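Long-range contacts in mitochondrial association factor 1 (Toxoplasma gondii, PDB 6BXT), which probably helps tether host mitochondria to the membrane of the parasite's vacuole, and binds ADP-ribose in a macrodomain-like fold: residues L168-P173 against P217-G222; A46-G51 against E212-P217. One frame throughout, in Å; residues are numbered along the deposited sequence.

Contact 1 (L168-P173 against P217-G222). With APR (adenosine-5-diphosphoribose), chain D.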
# COMPACT_ATOMS: atom_id res chain seq x y z
N LEU A 168 -0.46 -3.48 -3.57
CA LEU A 168 -1.44 -3.13 -2.55
C LEU A 168 -1.99 -1.74 -2.83
O LEU A 168 -1.37 -0.94 -3.53
CB LEU A 168 -0.82 -3.18 -1.15
CG LEU A 168 -0.41 -4.58 -0.67
CD1 LEU A 168 1.10 -4.66 -0.52
CD2 LEU A 168 -1.11 -4.91 0.63
N TYR A 169 -3.16 -1.46 -2.27
CA TYR A 169 -3.84 -0.19 -2.45
C TYR A 169 -4.47 0.20 -1.12
O TYR A 169 -5.21 -0.59 -0.54
CB TYR A 169 -4.89 -0.30 -3.56
CG TYR A 169 -5.63 0.98 -3.89
CD1 TYR A 169 -6.61 1.49 -3.04
CD2 TYR A 169 -5.37 1.67 -5.06
CE1 TYR A 169 -7.29 2.65 -3.35
CE2 TYR A 169 -6.04 2.84 -5.38
CZ TYR A 169 -7.01 3.32 -4.52
OH TYR A 169 -7.68 4.48 -4.83
N THR A 170 -4.16 1.40 -0.65
CA THR A 170 -4.71 1.87 0.61
C THR A 170 -5.05 3.35 0.52
O THR A 170 -4.51 4.07 -0.32
CB THR A 170 -3.72 1.64 1.78
OG1 THR A 170 -4.36 1.94 3.03
CG2 THR A 170 -2.48 2.52 1.62
N VAL A 171 -5.95 3.80 1.39
CA VAL A 171 -6.36 5.20 1.43
C VAL A 171 -5.90 5.80 2.75
O VAL A 171 -6.32 5.37 3.82
CB VAL A 171 -7.89 5.35 1.29
CG1 VAL A 171 -8.25 6.81 1.09
CG2 VAL A 171 -8.40 4.51 0.13
N ALA A 172 -5.03 6.81 2.66
CA ALA A 172 -4.45 7.42 3.85
C ALA A 172 -5.32 8.58 4.35
O ALA A 172 -6.07 9.17 3.57
CB ALA A 172 -3.04 7.90 3.56
N PRO A 173 -5.21 8.91 5.64
CA PRO A 173 -5.97 10.03 6.21
C PRO A 173 -5.48 11.39 5.72
O PRO A 173 -4.28 11.57 5.54
CB PRO A 173 -5.75 9.88 7.72
CG PRO A 173 -4.47 9.14 7.84
CD PRO A 173 -4.43 8.20 6.68
N PRO A 217 5.34 3.86 0.42
CA PRO A 217 5.65 5.29 0.42
C PRO A 217 5.33 5.88 1.78
O PRO A 217 4.78 5.17 2.62
CB PRO A 217 4.72 5.85 -0.66
CG PRO A 217 3.55 4.93 -0.65
CD PRO A 217 4.10 3.56 -0.32
N LEU A 218 5.65 7.15 2.00
CA LEU A 218 5.23 7.82 3.22
C LEU A 218 3.78 8.25 3.04
O LEU A 218 3.50 9.31 2.48
CB LEU A 218 6.12 9.02 3.54
CG LEU A 218 5.84 9.72 4.87
CD1 LEU A 218 6.20 8.82 6.04
CD2 LEU A 218 6.60 11.03 4.95
N LEU A 219 2.85 7.41 3.50
CA LEU A 219 1.42 7.64 3.30
C LEU A 219 0.99 9.01 3.82
O LEU A 219 1.40 9.45 4.89
CB LEU A 219 0.59 6.55 4.00
CG LEU A 219 0.40 5.17 3.33
CD1 LEU A 219 0.33 5.26 1.81
CD2 LEU A 219 1.47 4.18 3.76
N GLY A 220 0.16 9.68 3.03
CA GLY A 220 -0.43 10.95 3.43
C GLY A 220 0.54 12.11 3.45
O GLY A 220 0.26 13.14 4.08
N ALA A 221 1.67 11.96 2.77
CA ALA A 221 2.71 12.99 2.77
C ALA A 221 2.77 13.75 1.44
O ALA A 221 3.60 14.64 1.28
CB ALA A 221 4.05 12.37 3.07
N GLY A 222 1.88 13.41 0.51
CA GLY A 222 1.82 14.08 -0.78
C GLY A 222 0.70 15.09 -0.83
O GLY A 222 0.78 16.14 -0.19
N1 APR D . 6.44 8.02 -7.39
C2 APR D . 6.86 7.62 -6.17
N3 APR D . 6.57 8.37 -5.07
C4 APR D . 5.85 9.53 -5.20
C5 APR D . 5.44 9.93 -6.42
C6 APR D . 5.74 9.17 -7.53
N6 APR D . 5.47 9.28 -8.92
N7 APR D . 4.76 11.10 -6.27
C8 APR D . 4.76 11.42 -4.95
N9 APR D . 5.44 10.45 -4.27
C1' APR D . 5.69 10.37 -2.91
C2' APR D . 5.39 11.46 -2.19
O2' APR D . 6.64 12.18 -1.87
C3' APR D . 4.75 10.94 -0.89
O3' APR D . 5.66 10.85 0.09
O4' APR D . 4.80 9.11 -2.31
C4' APR D . 4.16 9.51 -1.26
C5' APR D . 2.69 9.61 -1.58
O5' APR D . 2.51 10.40 -2.77
PA APR D . 1.06 10.89 -3.11
O1A APR D . 0.26 9.73 -3.69
O2A APR D . 1.10 12.00 -4.08
O3A APR D . 0.40 11.40 -1.74
PB APR D . -0.95 10.85 -1.10
O1B APR D . -0.71 9.53 -0.37
O2B APR D . -1.45 11.91 -0.12
O5D APR D . -2.05 10.65 -2.24
C5D APR D . -2.78 11.81 -2.56
O4D APR D . -2.34 11.46 -4.81
O1D APR D . -1.69 9.27 -5.63
C1D APR D . -2.73 10.17 -5.69
O2D APR D . -4.85 9.47 -6.30
C2D APR D . -3.85 9.63 -5.20
O3D APR D . -5.57 11.11 -4.62
C3D APR D . -4.38 10.58 -4.17
C4D APR D . -3.32 11.73 -4.02
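In Thr170 a chi1 of -172° sets OG1 trans to the backbone N and turns CG2 to meet Leu219, whose own chi1 of -80° places CG anti to the carbonyl carbon, beside its own N. Thr170 CG2 then comes to 3.9 Å from Leu219 CD1, the two side chains crossing at a slant. Two residues on, the methyl of Ala172 packs against the base of the Leu219 side chain: its CB is 3.9 Å from Leu219 CB and 3.7 Å from Gly220 N. Gly220 sits third in a type II turn from Leu218 to Ala221, with a positive phi of 72°, and the closing bond from Ala221 N to Leu218 O is weak at 3.2 Å. Just after the turn, Gly222 CA lies 3.2 Å from O3A, the oxygen bridging the two phosphates of the bound ADP-ribose.

Polar groups here are satisfied elsewhere: Thr170 OG1 bonds to Ala146 O, and Leu219 O to Tyr186 OH. Across the contact itself the join is thus made by aliphatic carbons, with the Gly220 backbone beside the Ala172 methyl, a buried apolar seat for a turn that also lies against the diphosphate.

Contact 2 (A46-G51 against E212-P217). With APR (adenosine-5-diphosphoribose), chain D.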
# COMPACT_ATOMS: atom_id res chain seq x y z
N ALA A 46 5.72 -6.54 -2.79
CA ALA A 46 4.41 -5.94 -3.01
C ALA A 46 4.43 -4.46 -2.63
O ALA A 46 4.52 -4.12 -1.45
CB ALA A 46 3.34 -6.68 -2.21
N THR A 47 4.35 -3.60 -3.63
CA THR A 47 4.38 -2.16 -3.42
C THR A 47 2.99 -1.64 -3.09
O THR A 47 2.00 -2.12 -3.64
CB THR A 47 4.93 -1.42 -4.65
OG1 THR A 47 6.25 -1.88 -4.94
CG2 THR A 47 4.97 0.09 -4.41
N VAL A 48 2.93 -0.66 -2.20
CA VAL A 48 1.66 -0.13 -1.71
C VAL A 48 1.27 1.15 -2.43
O VAL A 48 1.98 2.16 -2.37
CB VAL A 48 1.72 0.15 -0.19
CG1 VAL A 48 0.39 0.68 0.32
CG2 VAL A 48 2.12 -1.12 0.56
N ASP A 49 0.13 1.11 -3.11
CA ASP A 49 -0.40 2.27 -3.81
C ASP A 49 -1.05 3.24 -2.82
O ASP A 49 -1.96 2.87 -2.08
CB ASP A 49 -1.41 1.83 -4.87
CG ASP A 49 -1.82 2.96 -5.79
OD1 ASP A 49 -1.60 4.14 -5.45
OD2 ASP A 49 -2.38 2.66 -6.87
N ALA A 50 -0.56 4.48 -2.81
CA ALA A 50 -1.17 5.53 -2.01
C ALA A 50 -2.49 5.93 -2.65
O ALA A 50 -2.55 6.90 -3.40
CB ALA A 50 -0.24 6.71 -1.89
N GLY A 51 -3.54 5.18 -2.33
CA GLY A 51 -4.83 5.34 -2.99
C GLY A 51 -5.60 6.58 -2.58
O GLY A 51 -5.15 7.37 -1.75
N GLU A 212 7.11 -11.33 0.46
CA GLU A 212 8.27 -11.41 1.33
C GLU A 212 8.88 -10.04 1.61
O GLU A 212 9.87 -9.93 2.33
CB GLU A 212 9.32 -12.36 0.73
CG GLU A 212 9.47 -12.28 -0.79
CD GLU A 212 10.20 -13.48 -1.38
OE1 GLU A 212 10.69 -14.32 -0.59
OE2 GLU A 212 10.26 -13.59 -2.62
N ALA A 213 8.28 -9.00 1.04
CA ALA A 213 8.65 -7.63 1.37
C ALA A 213 7.55 -6.66 0.96
O ALA A 213 6.73 -6.98 0.10
CB ALA A 213 9.97 -7.26 0.71
N ILE A 214 7.53 -5.48 1.58
CA ILE A 214 6.50 -4.48 1.30
C ILE A 214 7.13 -3.10 1.08
O ILE A 214 7.76 -2.55 1.99
CB ILE A 214 5.48 -4.37 2.45
CG1 ILE A 214 4.89 -5.75 2.77
CG2 ILE A 214 4.36 -3.40 2.09
CD1 ILE A 214 4.01 -5.77 4.00
N ARG A 215 6.95 -2.56 -0.12
CA ARG A 215 7.47 -1.24 -0.45
C ARG A 215 6.42 -0.17 -0.15
O ARG A 215 5.42 -0.05 -0.86
CB ARG A 215 7.88 -1.19 -1.92
CG ARG A 215 8.69 0.05 -2.30
CD ARG A 215 9.56 -0.20 -3.52
NE ARG A 215 10.47 -1.33 -3.32
CZ ARG A 215 11.44 -1.67 -4.17
NH1 ARG A 215 11.64 -0.97 -5.28
NH2 ARG A 215 12.21 -2.71 -3.90
N LEU A 216 6.67 0.60 0.91
CA LEU A 216 5.73 1.63 1.36
C LEU A 216 6.21 3.03 1.01
O LEU A 216 7.36 3.37 1.28
CB LEU A 216 5.53 1.54 2.87
CG LEU A 216 5.04 0.21 3.44
CD1 LEU A 216 5.77 -0.09 4.74
CD2 LEU A 216 3.54 0.26 3.65
N PRO A 217 5.34 3.86 0.42
CA PRO A 217 5.65 5.29 0.42
C PRO A 217 5.33 5.88 1.78
O PRO A 217 4.78 5.17 2.62
CB PRO A 217 4.72 5.85 -0.66
CG PRO A 217 3.55 4.93 -0.65
CD PRO A 217 4.10 3.56 -0.32
N1 APR D . 6.44 8.02 -7.39
C2 APR D . 6.86 7.62 -6.17
N3 APR D . 6.57 8.37 -5.07
C4 APR D . 5.85 9.53 -5.20
C5 APR D . 5.44 9.93 -6.42
C6 APR D . 5.74 9.17 -7.53
N6 APR D . 5.47 9.28 -8.92
N7 APR D . 4.76 11.10 -6.27
C8 APR D . 4.76 11.42 -4.95
N9 APR D . 5.44 10.45 -4.27
C1' APR D . 5.69 10.37 -2.91
C2' APR D . 5.39 11.46 -2.19
O2' APR D . 6.64 12.18 -1.87
C3' APR D . 4.75 10.94 -0.89
O3' APR D . 5.66 10.85 0.09
O4' APR D . 4.80 9.11 -2.31
C4' APR D . 4.16 9.51 -1.26
C5' APR D . 2.69 9.61 -1.58
O5' APR D . 2.51 10.40 -2.77
PA APR D . 1.06 10.89 -3.11
O1A APR D . 0.26 9.73 -3.69
O2A APR D . 1.10 12.00 -4.08
O3A APR D . 0.40 11.40 -1.74
PB APR D . -0.95 10.85 -1.10
O1B APR D . -0.71 9.53 -0.37
O2B APR D . -1.45 11.91 -0.12
O5D APR D . -2.05 10.65 -2.24
C5D APR D . -2.78 11.81 -2.56
O4D APR D . -2.34 11.46 -4.81
O1D APR D . -1.69 9.27 -5.63
C1D APR D . -2.73 10.17 -5.69
O2D APR D . -4.85 9.47 -6.30
C2D APR D . -3.85 9.63 -5.20
O3D APR D . -5.57 11.11 -4.62
C3D APR D . -4.38 10.58 -4.17
C4D APR D . -3.32 11.73 -4.02
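Pro217 sets CD and CG of its pyrrolidine ring against Val48 O, with CD 3.3 Å from Val48 O and farther from the Val48 side chain. Elsewhere on the ring, CB is 3.7 Å from the ribose oxygen O4' of the bound ADP-ribose, and Met62 of helix 61-76 also packs on it. The flat group, the guanidinium of Arg215, points away from strand 46-51: NH1 makes a salt bridge with Asp38 and also bonds to Pro35 O, while NH2 bonds to Gln255 OE1. Nearer the backbone, Arg215 CB lies 3.5 Å from Thr47 OG1, a hydroxyl whose hydrogen bond goes to Leu36 O.

Thr47 and Arg215 share one face of the sheet, and Ala46 and Ile214 the other. On the Ile214 face Val48 does most of the packing. Its chi1 of -179° sends CG1 trans to the backbone N and CG2 beside it, where CG2 meets Ile214 CG2 at 3.5 Å and runs alongside Leu216, 3.7 Å from CD2.

Three bonds stitch the backbones: Ala46 N to Ala213 O at 3.1 Å, Arg215 N to Ala46 O at 3.2 Å, and Val48 N to Arg215 O at 2.9 Å. With the strand directions 30° apart, this is the twisted parallel pairing found at the centre of a macrodomain-like alpha/beta/alpha sheet, whose strand ends open onto the ADP-ribose cleft.

In the fold
Strand 45-51 is the bridge between the two contacts: it pairs with 213-216 in contact 2 and, on its other edge, with 166-171, which carries part of contact 1. Probable hydrogen bonds join Leu168 N to Thr47 O at 2.8 Å and Leu168 O to Asp49 N at 2.6 Å. Pro217, between the strand and the turn, lies in both contacts but touches the partner segment only in contact 2; their centres are about 9 Å apart. Both reach the diphosphate: O1B of the ligand lies 3.2 Å from Ala50 CB and 3.5 Å from Gly220 N. These are close approaches; Phe224 N, Val60 O and Asn63 N hydrogen-bond the ADP-ribose.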